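PDB 5EZ7: flavoenzyme PA4991 from Pseudomonas aeruginosa PAO1, which binds one FAD per monomer and probably acts as an FAD-dependent oxidoreductase of the DAO family on a still unknown physiological substrate. Local coordinates for residues Glu220-Gln225 / Leu339-Pro344. Sequence-based numbering, arbitrary orientation.
With FAD (flavin-adenine dinucleotide), chain B.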
ATOM      1  N   GLU A 220      -6.531  -0.583  23.886  1.00 45.76           N
ATOM      2  CA  GLU A 220      -5.955   0.709  23.547  1.00 46.66           C
ATOM      3  C   GLU A 220      -4.491   0.635  23.043  1.00 45.45           C
ATOM      4  O   GLU A 220      -3.953   1.611  22.492  1.00 45.53           O
ATOM      5  CB  GLU A 220      -6.061   1.591  24.779  1.00 51.23           C
ATOM      6  CG  GLU A 220      -7.509   1.763  25.241  1.00 54.53           C
ATOM      7  CD  GLU A 220      -7.705   2.942  26.182  1.00 58.60           C
ATOM      8  OE1 GLU A 220      -7.190   4.046  25.874  1.00 60.26           O
ATOM      9  OE2 GLU A 220      -8.379   2.776  27.226  1.00 62.35           O
ATOM     10  N   GLN A 221      -3.845  -0.508  23.269  1.00 44.55           N
ATOM     11  CA  GLN A 221      -2.575  -0.857  22.648  1.00 42.47           C
ATOM     12  C   GLN A 221      -2.779  -1.870  21.551  1.00 38.69           C
ATOM     13  O   GLN A 221      -3.735  -2.657  21.605  1.00 38.92           O
ATOM     14  CB  GLN A 221      -1.613  -1.424  23.700  1.00 45.17           C
ATOM     15  CG  GLN A 221      -1.199  -0.391  24.721  1.00 47.87           C
ATOM     16  CD  GLN A 221      -0.868   0.930  24.044  1.00 48.73           C
ATOM     17  OE1 GLN A 221      -1.398   1.970  24.407  1.00 51.86           O
ATOM     18  NE2 GLN A 221       0.006   0.891  23.041  1.00 47.44           N
ATOM     19  N   PRO A 222      -1.940  -1.843  20.520  1.00 35.43           N
ATOM     20  CA  PRO A 222      -0.959  -0.758  20.229  1.00 34.44           C
ATOM     21  C   PRO A 222      -1.586   0.549  19.720  1.00 33.54           C
ATOM     22  O   PRO A 222      -2.529   0.509  18.929  1.00 32.76           O
ATOM     23  CB  PRO A 222      -0.117  -1.364  19.126  1.00 33.29           C
ATOM     24  CG  PRO A 222      -1.056  -2.313  18.405  1.00 32.37           C
ATOM     25  CD  PRO A 222      -2.054  -2.815  19.419  1.00 32.48           C
ATOM     26  N   ALA A 223      -1.022   1.695  20.123  1.00 34.12           N
ATOM     27  CA  ALA A 223      -1.549   3.013  19.761  1.00 33.13           C
ATOM     28  C   ALA A 223      -1.130   3.333  18.338  1.00 31.34           C
ATOM     29  O   ALA A 223      -0.119   2.831  17.869  1.00 31.36           O
ATOM     30  CB  ALA A 223      -1.079   4.085  20.726  1.00 34.19           C
ATOM     31  N   MET A 224      -1.908   4.182  17.676  1.00 30.23           N
ATOM     32  CA  MET A 224      -1.738   4.491  16.279  1.00 28.83           C
ATOM     33  C   MET A 224      -1.511   5.968  16.146  1.00 30.55           C
ATOM     34  O   MET A 224      -2.055   6.732  16.959  1.00 31.61           O
ATOM     35  CB  MET A 224      -3.022   4.137  15.530  1.00 27.24           C
ATOM     36  CG  MET A 224      -2.860   4.123  14.015  1.00 25.48           C
ATOM     37  SD  MET A 224      -4.393   3.602  13.225  1.00 24.56           S
ATOM     38  CE  MET A 224      -5.323   5.140  13.370  1.00 25.48           C
ATOM     39  N   GLN A 225      -0.742   6.374  15.129  1.00 30.71           N
ATOM     40  CA  GLN A 225      -0.650   7.793  14.748  1.00 33.02           C
ATOM     41  C   GLN A 225      -1.099   7.951  13.297  1.00 31.75           C
ATOM     42  O   GLN A 225      -1.113   7.001  12.536  1.00 31.12           O
ATOM     43  CB  GLN A 225       0.761   8.395  14.949  1.00 34.75           C
ATOM     44  CG  GLN A 225       1.863   7.743  14.089  1.00 35.74           C
ATOM     45  CD  GLN A 225       3.232   8.418  14.204  1.00 37.52           C
ATOM     46  OE1 GLN A 225       3.381   9.337  14.944  1.00 42.08           O
ATOM     47  NE2 GLN A 225       4.211   7.968  13.436  1.00 37.43           N
ATOM     48  N   LEU A 339      -5.224 -12.389  19.054  1.00 32.14           N
ATOM     49  CA  LEU A 339      -5.377 -11.223  18.216  1.00 31.82           C
ATOM     50  C   LEU A 339      -4.010 -10.778  17.782  1.00 31.32           C
ATOM     51  O   LEU A 339      -3.077 -10.696  18.598  1.00 32.43           O
ATOM     52  CB  LEU A 339      -6.060 -10.104  18.959  1.00 32.56           C
ATOM     53  CG  LEU A 339      -6.263  -8.848  18.115  1.00 32.56           C
ATOM     54  CD1 LEU A 339      -7.425  -9.024  17.145  1.00 31.45           C
ATOM     55  CD2 LEU A 339      -6.496  -7.657  19.045  1.00 34.32           C
ATOM     56  N   LEU A 340      -3.890 -10.534  16.484  1.00 30.39           N
ATOM     57  CA  LEU A 340      -2.661 -10.037  15.887  1.00 30.24           C
ATOM     58  C   LEU A 340      -3.071  -8.787  15.179  1.00 29.07           C
ATOM     59  O   LEU A 340      -4.124  -8.741  14.618  1.00 29.02           O
ATOM     60  CB  LEU A 340      -2.075 -11.045  14.904  1.00 30.68           C
ATOM     61  CG  LEU A 340      -1.452 -12.291  15.556  1.00 32.38           C
ATOM     62  CD1 LEU A 340      -1.389 -13.447  14.594  1.00 33.01           C
ATOM     63  CD2 LEU A 340      -0.047 -12.039  16.072  1.00 33.47           C
ATOM     64  N   VAL A 341      -2.245  -7.762  15.221  1.00 29.20           N
ATOM     65  CA  VAL A 341      -2.628  -6.472  14.710  1.00 28.75           C
ATOM     66  C   VAL A 341      -1.401  -5.673  14.275  1.00 28.55           C
ATOM     67  O   VAL A 341      -0.367  -5.628  14.991  1.00 29.93           O
ATOM     68  CB  VAL A 341      -3.398  -5.671  15.798  1.00 29.55           C
ATOM     69  CG1 VAL A 341      -2.626  -5.627  17.142  1.00 30.26           C
ATOM     70  CG2 VAL A 341      -3.728  -4.261  15.314  1.00 28.96           C
ATOM     71  N   GLY A 342      -1.516  -4.997  13.142  1.00 26.77           N
ATOM     72  CA  GLY A 342      -0.423  -4.159  12.749  1.00 26.42           C
ATOM     73  C   GLY A 342      -0.566  -3.371  11.505  1.00 24.85           C
ATOM     74  O   GLY A 342      -1.653  -3.252  10.939  1.00 23.45           O
ATOM     75  N   TRP A 343       0.586  -2.816  11.120  1.00 24.83           N
ATOM     76  CA  TRP A 343       0.725  -1.908  10.003  1.00 23.51           C
ATOM     77  C   TRP A 343       2.035  -2.186   9.264  1.00 23.61           C
ATOM     78  O   TRP A 343       3.042  -2.416   9.892  1.00 25.14           O
ATOM     79  CB  TRP A 343       0.743  -0.497  10.536  1.00 23.31           C
ATOM     80  CG  TRP A 343      -0.521  -0.064  11.242  1.00 23.01           C
ATOM     81  CD1 TRP A 343      -1.649   0.463  10.666  1.00 22.39           C
ATOM     82  CD2 TRP A 343      -0.746  -0.039  12.647  1.00 23.30           C
ATOM     83  NE1 TRP A 343      -2.573   0.808  11.641  1.00 22.97           N
ATOM     84  CE2 TRP A 343      -2.041   0.500  12.862  1.00 23.66           C
ATOM     85  CE3 TRP A 343       0.024  -0.393  13.752  1.00 24.29           C
ATOM     86  CZ2 TRP A 343      -2.581   0.650  14.128  1.00 23.99           C
ATOM     87  CZ3 TRP A 343      -0.503  -0.229  14.998  1.00 24.97           C
ATOM     88  CH2 TRP A 343      -1.801   0.276  15.182  1.00 24.94           C
ATOM     89  N   PRO A 344       2.027  -2.156   7.929  1.00 23.40           N
ATOM     90  CA  PRO A 344       3.248  -2.390   7.163  1.00 24.12           C
ATOM     91  C   PRO A 344       4.213  -1.226   7.197  1.00 25.73           C
ATOM     92  O   PRO A 344       5.394  -1.448   7.091  1.00 27.22           O
ATOM     93  CB  PRO A 344       2.727  -2.644   5.744  1.00 22.95           C
ATOM     94  CG  PRO A 344       1.454  -1.923   5.671  1.00 22.01           C
ATOM     95  CD  PRO A 344       0.863  -1.968   7.055  1.00 22.28           C
TER
HETATM   96  PA  FAD B 401      -4.821   0.315   3.820  1.00 21.83           P
HETATM   97  O1A FAD B 401      -4.412   0.298   2.383  1.00 22.23           O
HETATM   98  O2A FAD B 401      -5.280   1.590   4.470  1.00 22.92           O
HETATM   99  O5B FAD B 401      -5.936  -0.801   3.983  1.00 22.00           O
HETATM  100  C5B FAD B 401      -6.729  -0.920   5.147  1.00 21.75           C
HETATM  101  C4B FAD B 401      -8.032  -1.546   4.697  1.00 22.00           C
HETATM  102  O4B FAD B 401      -8.820  -1.881   5.852  1.00 22.11           O
HETATM  103  C3B FAD B 401      -8.842  -0.591   3.816  1.00 21.47           C
HETATM  104  O3B FAD B 401      -9.153  -1.194   2.559  1.00 20.71           O
HETATM  105  C2B FAD B 401     -10.079  -0.313   4.649  1.00 21.75           C
HETATM  106  O2B FAD B 401     -11.273  -0.103   3.898  1.00 21.59           O
HETATM  107  C1B FAD B 401     -10.159  -1.547   5.552  1.00 22.29           C
HETATM  108  N9A FAD B 401     -10.867  -1.300   6.814  1.00 23.63           N
HETATM  109  C8A FAD B 401     -10.729  -0.228   7.613  1.00 23.09           C
HETATM  110  N7A FAD B 401     -11.542  -0.342   8.677  1.00 22.98           N
HETATM  111  C5A FAD B 401     -12.203  -1.500   8.570  1.00 22.53           C
HETATM  112  C6A FAD B 401     -13.217  -2.203   9.368  1.00 22.02           C
HETATM  113  N6A FAD B 401     -13.644  -1.645  10.512  1.00 21.48           N
HETATM  114  N1A FAD B 401     -13.665  -3.392   8.934  1.00 21.89           N
HETATM  115  C2A FAD B 401     -13.215  -3.933   7.787  1.00 23.02           C
HETATM  116  N3A FAD B 401     -12.291  -3.342   7.001  1.00 23.01           N
HETATM  117  C4A FAD B 401     -11.764  -2.140   7.341  1.00 23.21           C
HETATM  118  N1  FAD B 401       4.600   2.905   0.433  1.00 25.77           N
HETATM  119  C2  FAD B 401       5.560   2.481  -0.416  1.00 27.75           C
HETATM  120  O2  FAD B 401       6.206   1.444  -0.133  1.00 27.67           O
HETATM  121  N3  FAD B 401       5.848   3.131  -1.557  1.00 28.72           N
HETATM  122  C4  FAD B 401       5.212   4.240  -1.925  1.00 27.76           C
HETATM  123  O4  FAD B 401       5.489   4.820  -2.993  1.00 30.67           O
HETATM  124  C4X FAD B 401       4.154   4.763  -1.053  1.00 26.84           C
HETATM  125  N5  FAD B 401       3.477   5.882  -1.372  1.00 25.45           N
HETATM  126  C5X FAD B 401       2.500   6.345  -0.571  1.00 25.90           C
HETATM  127  C6  FAD B 401       1.815   7.494  -0.945  1.00 26.70           C
HETATM  128  C7  FAD B 401       0.803   8.000  -0.155  1.00 27.46           C
HETATM  129  C7M FAD B 401       0.067   9.231  -0.589  1.00 28.68           C
HETATM  130  C8  FAD B 401       0.429   7.292   1.096  1.00 27.98           C
HETATM  131  C8M FAD B 401      -0.680   7.789   1.999  1.00 29.21           C
HETATM  132  C9  FAD B 401       1.121   6.155   1.471  1.00 26.84           C
HETATM  133  C9A FAD B 401       2.152   5.639   0.689  1.00 26.41           C
HETATM  134  N10 FAD B 401       2.876   4.466   1.043  1.00 25.88           N
HETATM  135  C10 FAD B 401       3.874   3.998   0.180  1.00 25.92           C
HETATM  136  C1' FAD B 401       2.572   3.709   2.246  1.00 25.48           C
HETATM  137  C2' FAD B 401       1.501   2.689   1.901  1.00 24.66           C
HETATM  138  O2' FAD B 401       0.463   3.265   1.097  1.00 25.37           O
HETATM  139  C3' FAD B 401       0.919   2.066   3.162  1.00 24.13           C
HETATM  140  O3' FAD B 401       2.001   1.736   4.056  1.00 24.08           O
HETATM  141  C4' FAD B 401       0.129   0.803   2.832  1.00 22.82           C
HETATM  142  O4' FAD B 401      -0.615   0.945   1.622  1.00 23.27           O
HETATM  143  C5' FAD B 401      -0.845   0.452   3.940  1.00 22.30           C
HETATM  144  O5' FAD B 401      -1.441  -0.820   3.654  1.00 20.74           O
HETATM  145  P   FAD B 401      -2.593  -1.366   4.616  1.00 20.30           P
HETATM  146  O1P FAD B 401      -3.256  -2.540   3.943  1.00 21.17           O
HETATM  147  O2P FAD B 401      -1.974  -1.524   5.958  1.00 20.45           O
HETATM  148  O3P FAD B 401      -3.578  -0.107   4.750  1.00 20.67           O
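Met224 lies across the indole of Trp343 at about a right angle, meeting the benzo side of the ring system with its CG, 3.5 Å from CZ2 of Trp343. CG of Met224 is anti to its backbone N (chi1 -167°), which sets that methylene against the indole. The sulfur follows: Met224 SD stands 4.6 Å from the centroid of the five-membered ring of Trp343, in an oblique Met-aromatic contact 65° off the ring normal. Further round the indole, the carbonyl O of Pro222 approaches the rim in the ring plane, 3.8 Å from CH2 of Trp343. The side chain of Pro222, which follows a cis peptide bond, crosses the indole obliquely and brings its CG 4.0 Å from CZ3 of Trp343. The same proline meets Val341 tip to tip, with Pro222 CD 3.7 Å from CG1 of Val341. No hydrogen bond joins the two segments; NE1 of the indole is hydrogen-bonded to O of Gly207. The contact joins two sheets of the DAO-type flavoenzyme fold: strand 339-343 pairs in parallel with strand 201-204 in the sheet of the Rossmann-like FAD-binding part, while 224-225 begins the long strand 224-236 of the large mixed sheet that also holds strand 309-320. Leu214 and Glu211 of helix 210-216 touch Pro222 and Met224 respectively, and Phe332 touches both Pro222 and Trp343. Directly after the tryptophan the chain reaches the cofactor, where CD of Pro344 lies 3.1 Å from the FAD phosphate oxygen O2P.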